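Local atomic coordinates of agrin (Gallus gallus, PDB entry 1PZ7), a protein that probably acts as an extracellular-matrix signalling protein of the basal lamina, its function modulated by alternative splicing and calcium binding. Residues Ile114-Gln126 / Thr134-Thr146. Numbering follows the deposited sequence.
Sequences IKAYRVQREGSLQ and TGSSPLGATQLDT. With CA (calcium ion), chain C.
The carbonyl oxygen of Ser137 is gripped by two nitrogens of one guanidinium: Arg121 NE lies 2.8 Å from Ser137 O and Arg121 NH2 2.9 Å from the same atom. This side-on pair fixes the rotation of the guanidinium, since Ser137 O sits close to its plane at one edge; NH2 approaches in the carbonyl plane, whereas NE is tilted from it. Over one face of the group lies the Leu139 backbone, and the CD1 methyl of Leu139 is 3.6 Å from Arg121 NH1. The arginine chain, bent at chi3 (40°), curls inside the 137-142 loop, its CG against Ala141 O and near the methyl of Thr142. The backbones answer in kind: Ser137 N donates to Arg121 O, which also bonds the hydroxyl of Tyr91, so that Arg121 is tied to the loop by both main chain and side chain.

Next to this, strands 122-126 and 134-136 run antiparallel. Gly123 N donates to Gly135 O at 2.8 Å, while the return bond from Gly135 N to Gly123 O is weak. On one face of this ribbon Glu122 CG rests against Ser136 OG.

At the type II' turn Val119-Glu122, Arg118 NH1 bonds Gln120 O at 2.8 Å and, weakly, Thr142 O in the guanidinium plane. CG anti to the backbone N (chi1 175°) directs the chain toward the loop, where NH2 touches Leu144 CB and bonds Leu47 O of strand 45-58. The loop then delivers Gln143 O, 2.3 Å from the calcium ion, and Asp145 OD2; Asp76, Leu93 and two waters complete the coordination. Two successive antiparallel hairpins thus lead, through an arginine-pinned loop, into the calcium site at the rim of the laminin G beta-sandwich.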
loop_
_atom_site.group_PDB
_atom_site.type_symbol
_atom_site.label_atom_id
_atom_site.label_comp_id
_atom_site.label_asym_id
_atom_site.label_seq_id
_atom_site.Cartn_x
_atom_site.Cartn_y
_atom_site.Cartn_z
ATOM N N ILE A 114 -6.584 5.096 7.074
ATOM C CA ILE A 114 -5.688 5.679 6.086
ATOM C C ILE A 114 -6.448 5.810 4.776
ATOM O O ILE A 114 -7.067 4.857 4.322
ATOM C CB ILE A 114 -4.445 4.791 5.858
ATOM C CG1 ILE A 114 -3.647 4.626 7.153
ATOM C CG2 ILE A 114 -3.568 5.381 4.756
ATOM C CD1 ILE A 114 -2.568 3.583 7.069
ATOM N N LYS A 115 -6.404 6.994 4.181
ATOM C CA LYS A 115 -6.988 7.227 2.868
ATOM C C LYS A 115 -5.898 7.825 1.991
ATOM O O LYS A 115 -5.360 8.895 2.283
ATOM C CB LYS A 115 -8.184 8.167 2.954
ATOM C CG LYS A 115 -8.727 8.568 1.597
ATOM C CD LYS A 115 -9.931 9.469 1.712
ATOM C CE LYS A 115 -11.169 8.697 2.102
ATOM N NZ LYS A 115 -12.361 9.578 2.091
ATOM N N ALA A 116 -5.550 7.125 0.923
ATOM C CA ALA A 116 -4.484 7.573 0.051
ATOM C C ALA A 116 -4.902 7.411 -1.397
ATOM O O ALA A 116 -5.354 6.338 -1.799
ATOM C CB ALA A 116 -3.245 6.779 0.325
ATOM N N TYR A 117 -4.752 8.470 -2.182
ATOM C CA TYR A 117 -5.095 8.382 -3.589
ATOM C C TYR A 117 -4.190 9.220 -4.470
ATOM O O TYR A 117 -3.477 10.120 -4.010
ATOM C CB TYR A 117 -6.572 8.713 -3.836
ATOM C CG TYR A 117 -7.001 10.132 -3.544
ATOM C CD1 TYR A 117 -7.580 10.464 -2.328
ATOM C CD2 TYR A 117 -6.874 11.132 -4.503
ATOM C CE1 TYR A 117 -7.997 11.753 -2.062
ATOM C CE2 TYR A 117 -7.290 12.428 -4.244
ATOM C CZ TYR A 117 -7.849 12.728 -3.025
ATOM O OH TYR A 117 -8.260 14.018 -2.769
ATOM N N ARG A 118 -4.211 8.879 -5.749
ATOM C CA ARG A 118 -3.428 9.550 -6.760
ATOM C C ARG A 118 -4.295 9.693 -7.998
ATOM O O ARG A 118 -4.967 8.745 -8.393
ATOM C CB ARG A 118 -2.179 8.737 -7.104
ATOM C CG ARG A 118 -1.358 9.322 -8.253
ATOM C CD ARG A 118 -0.330 8.372 -8.841
ATOM N NE ARG A 118 -0.980 7.246 -9.505
ATOM C CZ ARG A 118 -1.348 7.210 -10.784
ATOM N NH1 ARG A 118 -1.145 8.245 -11.590
ATOM N NH2 ARG A 118 -1.930 6.120 -11.259
ATOM N N VAL A 119 -4.303 10.891 -8.575
ATOM C CA VAL A 119 -4.978 11.155 -9.841
ATOM C C VAL A 119 -3.892 11.786 -10.701
ATOM O O VAL A 119 -3.468 12.911 -10.437
ATOM C CB VAL A 119 -6.183 12.113 -9.691
ATOM C CG1 VAL A 119 -6.812 12.394 -11.044
ATOM C CG2 VAL A 119 -7.225 11.542 -8.733
ATOM N N GLN A 120 -3.414 11.042 -11.693
ATOM C CA GLN A 120 -2.308 11.486 -12.535
ATOM C C GLN A 120 -1.113 11.795 -11.622
ATOM O O GLN A 120 -0.712 10.929 -10.855
ATOM C CB GLN A 120 -2.743 12.630 -13.456
ATOM C CG GLN A 120 -3.901 12.184 -14.352
ATOM C CD GLN A 120 -4.152 13.070 -15.555
ATOM O OE1 GLN A 120 -5.243 13.033 -16.131
ATOM N NE2 GLN A 120 -3.155 13.844 -15.954
ATOM N N ARG A 121 -0.561 13.002 -11.665
ATOM C CA ARG A 121 0.603 13.305 -10.829
ATOM C C ARG A 121 0.246 13.714 -9.404
ATOM O O ARG A 121 1.106 13.706 -8.524
ATOM C CB ARG A 121 1.429 14.423 -11.462
ATOM C CG ARG A 121 1.905 14.125 -12.876
ATOM C CD ARG A 121 2.469 15.338 -13.594
ATOM N NE ARG A 121 3.267 16.148 -12.685
ATOM C CZ ARG A 121 3.163 17.464 -12.531
ATOM N NH1 ARG A 121 2.300 18.194 -13.243
ATOM N NH2 ARG A 121 3.953 18.061 -11.658
ATOM N N GLU A 122 -1.018 14.060 -9.175
ATOM C CA GLU A 122 -1.457 14.578 -7.883
ATOM C C GLU A 122 -1.779 13.499 -6.867
ATOM O O GLU A 122 -2.554 12.582 -7.139
ATOM C CB GLU A 122 -2.710 15.429 -8.063
ATOM C CG GLU A 122 -2.508 16.709 -8.848
ATOM C CD GLU A 122 -3.765 17.551 -8.869
ATOM O OE1 GLU A 122 -3.842 18.533 -8.105
ATOM O OE2 GLU A 122 -4.689 17.212 -9.634
ATOM N N GLY A 123 -1.210 13.635 -5.678
ATOM C CA GLY A 123 -1.433 12.675 -4.619
ATOM C C GLY A 123 -2.068 13.297 -3.397
ATOM O O GLY A 123 -1.970 14.509 -3.177
ATOM N N SER A 124 -2.717 12.455 -2.602
ATOM C CA SER A 124 -3.336 12.878 -1.357
ATOM C C SER A 124 -3.197 11.761 -0.342
ATOM O O SER A 124 -3.405 10.593 -0.661
ATOM C CB SER A 124 -4.816 13.195 -1.562
ATOM O OG SER A 124 -5.435 13.564 -0.335
ATOM N N LEU A 125 -2.826 12.127 0.875
ATOM C CA LEU A 125 -2.690 11.169 1.953
ATOM C C LEU A 125 -3.335 11.741 3.202
ATOM O O LEU A 125 -3.039 12.866 3.608
ATOM C CB LEU A 125 -1.219 10.872 2.224
ATOM C CG LEU A 125 -0.941 9.949 3.411
ATOM C CD1 LEU A 125 -1.525 8.554 3.182
ATOM C CD2 LEU A 125 0.551 9.859 3.660
ATOM N N GLN A 126 -4.234 10.969 3.804
ATOM C CA GLN A 126 -4.888 11.387 5.036
ATOM C C GLN A 126 -4.948 10.238 6.011
ATOM O O GLN A 126 -5.618 9.240 5.759
ATOM C CB GLN A 126 -6.316 11.891 4.794
ATOM C CG GLN A 126 -7.016 12.279 6.103
ATOM C CD GLN A 126 -8.479 12.645 5.949
ATOM O OE1 GLN A 126 -9.183 12.824 6.948
ATOM N NE2 GLN A 126 -8.942 12.754 4.713
ATOM N N THR A 134 -0.948 16.839 0.435
ATOM C CA THR A 134 -0.982 16.770 -1.020
ATOM C C THR A 134 0.368 17.111 -1.613
ATOM O O THR A 134 1.214 17.743 -0.976
ATOM C CB THR A 134 -2.044 17.723 -1.611
ATOM O OG1 THR A 134 -1.734 19.078 -1.263
ATOM C CG2 THR A 134 -3.418 17.465 -1.010
ATOM N N GLY A 135 0.557 16.696 -2.855
ATOM C CA GLY A 135 1.789 16.951 -3.568
ATOM C C GLY A 135 1.706 16.259 -4.904
ATOM O O GLY A 135 0.798 15.454 -5.129
ATOM N N SER A 136 2.645 16.562 -5.786
ATOM C CA SER A 136 2.656 15.973 -7.110
ATOM C C SER A 136 4.039 15.482 -7.506
ATOM O O SER A 136 5.057 16.076 -7.141
ATOM C CB SER A 136 2.163 16.991 -8.140
ATOM O OG SER A 136 0.815 17.348 -7.888
ATOM N N SER A 137 4.066 14.383 -8.252
ATOM C CA SER A 137 5.308 13.870 -8.806
ATOM C C SER A 137 5.716 14.816 -9.937
ATOM O O SER A 137 4.889 15.580 -10.438
ATOM C CB SER A 137 5.128 12.426 -9.291
ATOM O OG SER A 137 4.015 12.310 -10.163
ATOM N N PRO A 138 6.985 14.802 -10.323
ATOM C CA PRO A 138 7.477 15.727 -11.346
ATOM C C PRO A 138 6.750 15.663 -12.675
ATOM O O PRO A 138 6.244 14.618 -13.087
ATOM C CB PRO A 138 8.930 15.301 -11.524
ATOM C CG PRO A 138 9.292 14.722 -10.219
ATOM C CD PRO A 138 8.071 13.967 -9.783
ATOM N N LEU A 139 6.705 16.815 -13.332
ATOM C CA LEU A 139 6.075 16.942 -14.628
ATOM C C LEU A 139 6.635 15.893 -15.573
ATOM O O LEU A 139 7.845 15.660 -15.624
ATOM C CB LEU A 139 6.319 18.345 -15.191
ATOM C CG LEU A 139 5.637 18.672 -16.517
ATOM C CD1 LEU A 139 4.130 18.797 -16.327
ATOM C CD2 LEU A 139 6.213 19.942 -17.106
ATOM N N GLY A 140 5.736 15.265 -16.319
ATOM C CA GLY A 140 6.095 14.245 -17.279
ATOM C C GLY A 140 5.078 13.121 -17.241
ATOM O O GLY A 140 3.952 13.262 -17.729
ATOM N N ALA A 141 5.466 12.007 -16.638
ATOM C CA ALA A 141 4.599 10.833 -16.548
ATOM C C ALA A 141 3.404 11.066 -15.619
ATOM O O ALA A 141 3.535 11.705 -14.574
ATOM C CB ALA A 141 5.404 9.628 -16.081
ATOM N N THR A 142 2.246 10.534 -16.010
ATOM C CA THR A 142 1.008 10.692 -15.249
ATOM C C THR A 142 0.324 9.369 -14.988
ATOM O O THR A 142 -0.664 9.317 -14.264
ATOM C CB THR A 142 -0.002 11.559 -16.017
ATOM O OG1 THR A 142 -0.462 10.860 -17.183
ATOM C CG2 THR A 142 0.643 12.817 -16.548
ATOM N N GLN A 143 0.836 8.308 -15.600
ATOM C CA GLN A 143 0.201 7.003 -15.514
ATOM C C GLN A 143 1.102 5.988 -14.834
ATOM O O GLN A 143 2.318 6.002 -15.013
ATOM C CB GLN A 143 -0.162 6.522 -16.921
ATOM C CG GLN A 143 -1.176 7.429 -17.620
ATOM C CD GLN A 143 -1.082 7.396 -19.133
ATOM O OE1 GLN A 143 -0.310 6.627 -19.703
ATOM N NE2 GLN A 143 -1.877 8.234 -19.789
ATOM N N LEU A 144 0.497 5.119 -14.038
ATOM C CA LEU A 144 1.231 4.065 -13.368
ATOM C C LEU A 144 1.105 2.815 -14.218
ATOM O O LEU A 144 0.024 2.240 -14.336
ATOM C CB LEU A 144 0.689 3.840 -11.960
ATOM C CG LEU A 144 1.700 3.201 -11.006
ATOM C CD1 LEU A 144 1.311 3.458 -9.557
ATOM C CD2 LEU A 144 1.855 1.713 -11.278
ATOM N N ASP A 145 2.209 2.429 -14.840
ATOM C CA ASP A 145 2.239 1.259 -15.699
ATOM C C ASP A 145 2.479 0.023 -14.855
ATOM O O ASP A 145 3.534 -0.132 -14.246
ATOM C CB ASP A 145 3.320 1.417 -16.759
ATOM C CG ASP A 145 3.121 2.650 -17.595
ATOM O OD1 ASP A 145 2.051 2.772 -18.225
ATOM O OD2 ASP A 145 3.968 3.565 -17.656
ATOM N N THR A 146 1.484 -0.854 -14.812
ATOM C CA THR A 146 1.543 -2.021 -13.944
ATOM C C THR A 146 0.779 -3.214 -14.498
ATOM O O THR A 146 -0.068 -3.074 -15.382
ATOM C CB THR A 146 0.974 -1.658 -12.554
ATOM O OG1 THR A 146 0.967 -2.817 -11.712
ATOM C CG2 THR A 146 -0.497 -1.254 -12.644
HETATM CA CA CA C . 4.315 5.367 -16.028
HETATM O O HOH W 1 6.888 4.456 -16.624
HETATM O O HOH W 2 4.044 6.654 -18.031
#